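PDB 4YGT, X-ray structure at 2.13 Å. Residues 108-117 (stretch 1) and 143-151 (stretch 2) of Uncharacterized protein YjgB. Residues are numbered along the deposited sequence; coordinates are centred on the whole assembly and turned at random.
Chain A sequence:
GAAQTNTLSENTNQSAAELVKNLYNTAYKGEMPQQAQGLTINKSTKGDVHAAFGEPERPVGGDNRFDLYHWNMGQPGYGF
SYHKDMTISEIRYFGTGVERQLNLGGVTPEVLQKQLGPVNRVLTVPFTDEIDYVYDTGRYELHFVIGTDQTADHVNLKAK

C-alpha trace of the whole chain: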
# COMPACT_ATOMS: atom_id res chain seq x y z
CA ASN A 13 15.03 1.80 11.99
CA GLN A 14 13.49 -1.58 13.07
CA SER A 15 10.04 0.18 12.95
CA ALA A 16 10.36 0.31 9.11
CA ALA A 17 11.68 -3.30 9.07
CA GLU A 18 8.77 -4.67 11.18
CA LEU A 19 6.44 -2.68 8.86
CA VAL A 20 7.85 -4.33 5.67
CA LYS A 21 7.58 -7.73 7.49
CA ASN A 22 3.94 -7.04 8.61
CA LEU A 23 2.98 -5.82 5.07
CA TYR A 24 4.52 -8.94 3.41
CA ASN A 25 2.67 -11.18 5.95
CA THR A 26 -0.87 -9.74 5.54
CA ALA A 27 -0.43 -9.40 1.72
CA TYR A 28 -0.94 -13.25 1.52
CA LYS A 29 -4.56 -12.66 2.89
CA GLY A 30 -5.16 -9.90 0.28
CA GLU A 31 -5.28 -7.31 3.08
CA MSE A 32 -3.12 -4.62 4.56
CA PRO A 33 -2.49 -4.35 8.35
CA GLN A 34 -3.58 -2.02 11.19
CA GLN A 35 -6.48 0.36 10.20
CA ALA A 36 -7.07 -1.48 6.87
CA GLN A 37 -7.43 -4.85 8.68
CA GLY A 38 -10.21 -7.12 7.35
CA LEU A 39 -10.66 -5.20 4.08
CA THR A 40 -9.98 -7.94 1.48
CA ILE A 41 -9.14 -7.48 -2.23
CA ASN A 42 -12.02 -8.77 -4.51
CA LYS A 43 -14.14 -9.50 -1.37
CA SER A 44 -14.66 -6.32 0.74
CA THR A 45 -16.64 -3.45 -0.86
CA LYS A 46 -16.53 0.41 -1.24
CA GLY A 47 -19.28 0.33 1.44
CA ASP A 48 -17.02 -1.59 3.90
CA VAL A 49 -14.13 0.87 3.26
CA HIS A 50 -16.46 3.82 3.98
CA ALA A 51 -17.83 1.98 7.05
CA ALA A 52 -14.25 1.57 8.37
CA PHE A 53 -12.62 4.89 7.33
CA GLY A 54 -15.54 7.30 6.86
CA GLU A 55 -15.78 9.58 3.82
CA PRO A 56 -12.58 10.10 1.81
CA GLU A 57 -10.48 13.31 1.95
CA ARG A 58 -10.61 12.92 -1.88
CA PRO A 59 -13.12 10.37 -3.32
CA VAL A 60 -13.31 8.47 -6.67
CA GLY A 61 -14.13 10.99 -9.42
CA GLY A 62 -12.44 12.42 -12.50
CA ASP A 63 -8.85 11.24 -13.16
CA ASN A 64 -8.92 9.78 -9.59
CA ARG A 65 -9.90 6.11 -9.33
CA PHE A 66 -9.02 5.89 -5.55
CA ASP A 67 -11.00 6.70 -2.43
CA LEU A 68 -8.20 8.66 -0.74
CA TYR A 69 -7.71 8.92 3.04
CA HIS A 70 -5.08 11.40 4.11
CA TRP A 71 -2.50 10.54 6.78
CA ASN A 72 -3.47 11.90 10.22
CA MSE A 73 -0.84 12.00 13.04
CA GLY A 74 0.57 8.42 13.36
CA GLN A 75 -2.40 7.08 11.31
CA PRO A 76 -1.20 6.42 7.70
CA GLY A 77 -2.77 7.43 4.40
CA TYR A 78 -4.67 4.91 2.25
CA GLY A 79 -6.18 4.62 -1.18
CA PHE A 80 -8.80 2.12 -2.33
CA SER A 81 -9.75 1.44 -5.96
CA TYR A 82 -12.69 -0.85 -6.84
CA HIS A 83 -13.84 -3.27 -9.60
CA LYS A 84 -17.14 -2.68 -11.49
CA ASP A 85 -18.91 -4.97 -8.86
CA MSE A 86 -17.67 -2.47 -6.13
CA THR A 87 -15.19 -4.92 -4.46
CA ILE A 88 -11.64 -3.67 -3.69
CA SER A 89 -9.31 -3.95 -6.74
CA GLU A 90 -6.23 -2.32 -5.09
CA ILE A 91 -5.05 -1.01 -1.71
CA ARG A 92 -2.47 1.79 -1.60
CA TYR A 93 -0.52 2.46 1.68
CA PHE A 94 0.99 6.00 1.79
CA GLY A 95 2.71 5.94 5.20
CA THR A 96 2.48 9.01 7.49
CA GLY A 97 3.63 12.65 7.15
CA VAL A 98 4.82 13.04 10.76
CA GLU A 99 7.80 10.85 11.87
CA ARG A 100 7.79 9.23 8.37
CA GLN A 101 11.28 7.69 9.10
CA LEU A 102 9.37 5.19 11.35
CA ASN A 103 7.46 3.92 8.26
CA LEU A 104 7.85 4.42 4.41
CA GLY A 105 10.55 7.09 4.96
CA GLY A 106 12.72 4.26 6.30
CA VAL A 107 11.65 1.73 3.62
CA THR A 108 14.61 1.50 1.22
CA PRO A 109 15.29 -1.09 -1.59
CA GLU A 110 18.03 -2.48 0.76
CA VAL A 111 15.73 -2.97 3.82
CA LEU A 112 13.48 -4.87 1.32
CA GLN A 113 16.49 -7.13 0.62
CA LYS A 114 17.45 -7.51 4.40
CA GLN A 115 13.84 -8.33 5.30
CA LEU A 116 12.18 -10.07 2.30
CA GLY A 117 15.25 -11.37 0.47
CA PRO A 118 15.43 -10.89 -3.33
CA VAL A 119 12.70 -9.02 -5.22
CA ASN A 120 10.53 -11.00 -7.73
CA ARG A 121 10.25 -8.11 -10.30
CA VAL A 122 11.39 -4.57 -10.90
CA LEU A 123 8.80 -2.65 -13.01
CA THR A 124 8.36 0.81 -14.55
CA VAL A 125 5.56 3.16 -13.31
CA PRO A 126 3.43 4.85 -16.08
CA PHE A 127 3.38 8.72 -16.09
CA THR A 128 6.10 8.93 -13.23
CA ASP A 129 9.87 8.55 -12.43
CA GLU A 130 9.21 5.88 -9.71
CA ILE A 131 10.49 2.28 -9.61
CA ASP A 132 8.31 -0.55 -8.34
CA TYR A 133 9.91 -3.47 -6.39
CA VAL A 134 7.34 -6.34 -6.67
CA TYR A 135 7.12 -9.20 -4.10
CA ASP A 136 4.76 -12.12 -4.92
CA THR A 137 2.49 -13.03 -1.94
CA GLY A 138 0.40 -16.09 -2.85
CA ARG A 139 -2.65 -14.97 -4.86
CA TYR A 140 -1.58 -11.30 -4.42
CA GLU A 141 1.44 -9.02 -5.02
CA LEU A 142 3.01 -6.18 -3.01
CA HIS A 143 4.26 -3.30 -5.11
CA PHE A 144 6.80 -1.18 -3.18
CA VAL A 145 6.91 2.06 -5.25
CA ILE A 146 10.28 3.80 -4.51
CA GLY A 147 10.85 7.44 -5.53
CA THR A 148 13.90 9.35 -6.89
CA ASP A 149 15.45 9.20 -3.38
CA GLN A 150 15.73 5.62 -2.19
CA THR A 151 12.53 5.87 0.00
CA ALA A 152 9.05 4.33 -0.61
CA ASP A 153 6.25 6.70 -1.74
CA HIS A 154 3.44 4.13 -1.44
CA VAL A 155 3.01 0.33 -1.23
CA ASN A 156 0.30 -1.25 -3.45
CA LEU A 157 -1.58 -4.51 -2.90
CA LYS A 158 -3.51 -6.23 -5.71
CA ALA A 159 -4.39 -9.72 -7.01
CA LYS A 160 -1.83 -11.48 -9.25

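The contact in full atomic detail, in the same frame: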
# COMPACT_ATOMS: atom_id res chain seq x y z
N THR A 108 13.64 1.39 2.31
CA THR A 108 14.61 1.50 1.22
C THR A 108 14.69 0.19 0.43
O THR A 108 14.34 -0.85 0.99
CB THR A 108 15.99 1.87 1.80
OG1 THR A 108 16.37 0.89 2.76
CG2 THR A 108 16.03 3.25 2.44
N PRO A 109 15.18 0.18 -0.84
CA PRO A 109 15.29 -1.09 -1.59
C PRO A 109 16.23 -2.11 -0.93
O PRO A 109 16.17 -3.30 -1.26
CB PRO A 109 15.86 -0.66 -2.95
CG PRO A 109 15.47 0.78 -3.07
CD PRO A 109 15.63 1.31 -1.68
N GLU A 110 17.09 -1.64 0.01
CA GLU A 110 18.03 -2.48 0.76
C GLU A 110 17.34 -3.11 1.98
O GLU A 110 17.61 -4.28 2.27
CB GLU A 110 19.31 -1.70 1.15
CG GLU A 110 19.15 -0.66 2.25
CD GLU A 110 19.93 0.62 2.06
OE1 GLU A 110 21.19 0.56 2.12
OE2 GLU A 110 19.29 1.68 1.89
N VAL A 111 16.44 -2.38 2.68
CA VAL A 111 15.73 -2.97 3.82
C VAL A 111 14.79 -4.06 3.28
O VAL A 111 14.56 -5.05 3.97
CB VAL A 111 15.01 -1.99 4.79
CG1 VAL A 111 15.96 -0.93 5.34
CG2 VAL A 111 13.78 -1.36 4.17
N LEU A 112 14.32 -3.90 2.02
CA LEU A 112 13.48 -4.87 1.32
C LEU A 112 14.26 -6.15 1.07
O LEU A 112 13.69 -7.23 1.15
CB LEU A 112 12.94 -4.29 -0.00
CG LEU A 112 11.85 -3.22 0.08
CD1 LEU A 112 11.45 -2.76 -1.30
CD2 LEU A 112 10.61 -3.74 0.81
N GLN A 113 15.57 -6.01 0.82
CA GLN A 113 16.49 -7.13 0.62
C GLN A 113 16.77 -7.80 1.99
O GLN A 113 16.57 -9.00 2.11
CB GLN A 113 17.78 -6.64 -0.07
CG GLN A 113 18.85 -7.72 -0.35
CD GLN A 113 18.50 -8.68 -1.46
OE1 GLN A 113 18.04 -8.30 -2.54
NE2 GLN A 113 18.76 -9.96 -1.22
N LYS A 114 17.15 -7.01 3.03
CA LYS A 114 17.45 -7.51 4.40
C LYS A 114 16.22 -8.17 5.06
O LYS A 114 16.39 -9.03 5.93
CB LYS A 114 17.96 -6.37 5.31
CG LYS A 114 18.76 -6.85 6.54
CD LYS A 114 19.24 -5.69 7.42
CE LYS A 114 20.06 -6.15 8.60
NZ LYS A 114 21.45 -6.55 8.22
N GLN A 115 15.01 -7.77 4.66
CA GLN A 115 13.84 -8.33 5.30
C GLN A 115 13.14 -9.39 4.45
O GLN A 115 12.80 -10.44 4.99
CB GLN A 115 12.84 -7.21 5.69
CG GLN A 115 13.40 -6.19 6.70
CD GLN A 115 13.94 -6.79 7.98
OE1 GLN A 115 13.31 -7.63 8.64
NE2 GLN A 115 15.12 -6.34 8.37
N LEU A 116 12.94 -9.14 3.14
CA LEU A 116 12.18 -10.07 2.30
C LEU A 116 13.03 -10.86 1.30
O LEU A 116 12.50 -11.62 0.49
CB LEU A 116 11.06 -9.32 1.55
CG LEU A 116 10.26 -8.26 2.30
CD1 LEU A 116 9.19 -7.64 1.41
CD2 LEU A 116 9.62 -8.83 3.59
N GLY A 117 14.35 -10.71 1.39
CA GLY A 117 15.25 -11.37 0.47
C GLY A 117 15.17 -10.74 -0.91
O GLY A 117 14.80 -9.56 -1.02
N HIS A 143 3.51 -4.19 -4.25
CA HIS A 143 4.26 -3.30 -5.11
C HIS A 143 4.84 -2.17 -4.27
O HIS A 143 4.10 -1.27 -3.88
CB HIS A 143 3.33 -2.74 -6.19
CG HIS A 143 2.82 -3.76 -7.16
ND1 HIS A 143 3.25 -3.79 -8.47
CD2 HIS A 143 1.88 -4.72 -6.99
CE1 HIS A 143 2.58 -4.77 -9.05
NE2 HIS A 143 1.74 -5.36 -8.20
N PHE A 144 6.14 -2.26 -3.93
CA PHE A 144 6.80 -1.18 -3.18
C PHE A 144 7.28 -0.14 -4.19
O PHE A 144 8.25 -0.39 -4.91
CB PHE A 144 7.95 -1.69 -2.32
CG PHE A 144 7.55 -2.62 -1.22
CD1 PHE A 144 7.50 -4.00 -1.43
CD2 PHE A 144 7.26 -2.13 0.05
CE1 PHE A 144 7.17 -4.87 -0.39
CE2 PHE A 144 6.90 -3.00 1.09
CZ PHE A 144 6.88 -4.36 0.86
N VAL A 145 6.58 1.01 -4.27
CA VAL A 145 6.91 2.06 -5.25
C VAL A 145 7.89 3.07 -4.62
O VAL A 145 7.49 3.92 -3.82
CB VAL A 145 5.62 2.71 -5.83
CG1 VAL A 145 5.95 3.78 -6.85
CG2 VAL A 145 4.69 1.67 -6.43
N ILE A 146 9.17 2.97 -5.01
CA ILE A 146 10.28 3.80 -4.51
C ILE A 146 10.50 5.01 -5.44
O ILE A 146 10.50 4.88 -6.67
CB ILE A 146 11.57 2.91 -4.37
CG1 ILE A 146 11.27 1.59 -3.59
CG2 ILE A 146 12.77 3.68 -3.79
CD1 ILE A 146 11.29 1.63 -2.04
N GLY A 147 10.66 6.17 -4.82
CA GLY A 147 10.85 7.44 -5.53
C GLY A 147 12.25 7.67 -6.05
O GLY A 147 13.03 6.72 -6.17
N THR A 148 12.57 8.94 -6.39
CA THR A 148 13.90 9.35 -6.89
C THR A 148 14.95 9.13 -5.80
O THR A 148 15.99 8.53 -6.07
CB THR A 148 13.88 10.78 -7.42
OG1 THR A 148 12.99 11.58 -6.63
CG2 THR A 148 13.48 10.83 -8.89
N ASP A 149 14.63 9.52 -4.54
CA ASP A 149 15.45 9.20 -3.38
C ASP A 149 15.13 7.75 -3.07
O ASP A 149 14.07 7.27 -3.48
CB ASP A 149 15.18 10.15 -2.20
CG ASP A 149 13.77 10.13 -1.65
OD1 ASP A 149 12.81 10.18 -2.46
OD2 ASP A 149 13.62 10.13 -0.41
N GLN A 150 16.00 7.04 -2.38
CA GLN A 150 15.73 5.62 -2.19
C GLN A 150 14.69 5.30 -1.07
O GLN A 150 14.83 4.31 -0.38
CB GLN A 150 17.05 4.86 -1.95
CG GLN A 150 17.98 4.85 -3.18
CD GLN A 150 17.27 4.56 -4.49
OE1 GLN A 150 16.73 3.46 -4.72
NE2 GLN A 150 17.20 5.55 -5.36
N THR A 151 13.61 6.10 -0.97
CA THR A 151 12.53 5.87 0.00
C THR A 151 11.23 5.53 -0.73
O THR A 151 11.04 5.95 -1.89
CB THR A 151 12.33 7.07 0.96
OG1 THR A 151 11.75 8.18 0.25
CG2 THR A 151 13.61 7.48 1.69

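A short helix, 109-116, lies over the end of a strand, 143-146, and the loop that follows it. The two axes run nearly antiparallel, at 152°, and come no closer than 10.9 Å, a gap filled by side chains. No conventional hydrogen bond crosses the contact; it rests mainly on apolar packing, with a CH-pi contact and one CA-H...O contact.

Every second strand residue faces the helix: Phe144 and Ile146 point toward it, while His143 and Val145 are out of its reach. The helix answers with Pro109, Leu112 and Leu116, spaced three and four residues apart so that they line one side.

The most exactly centred contact is the CH-pi pair of Leu112 and Phe144: Leu112 CD2 sits 3.5 Å from the centroid of the Phe144 ring and 1° off its normal, over one face. One helical turn later, Leu116 CD1 approaches Phe144 CE1 at 3.9 Å. Leu112 CD2 and Leu116 CD1 are 4.2 Å apart, so the two methyls form one apolar patch for the ring. More loosely, Leu112 CD1 lies 4.5 Å from Ile146 CD1. At the start of the helix the puckered ring of Pro109 takes over: Pro109 CG meets both an apolar branch of buried Ile146, CG2 at 4.0 Å, and the amide oxygen of exposed Gln150, OE1 at 3.4 Å.

Beyond the strand, the backbones close in, with Thr108 CA and Thr151 CA 5.0 Å apart. Here Thr108 CA meets Gln150 O at 3.2 Å in a CA-H...O contact. The side chain of Thr108 is occupied within its own stretch: as N-cap, its OG1 accepts from Val111 N at 3.3 Å and donates to Glu110 OE2 at 3.1 Å. The rule is economical: polar groups secure the helix start, while apolar side chains fill the space between.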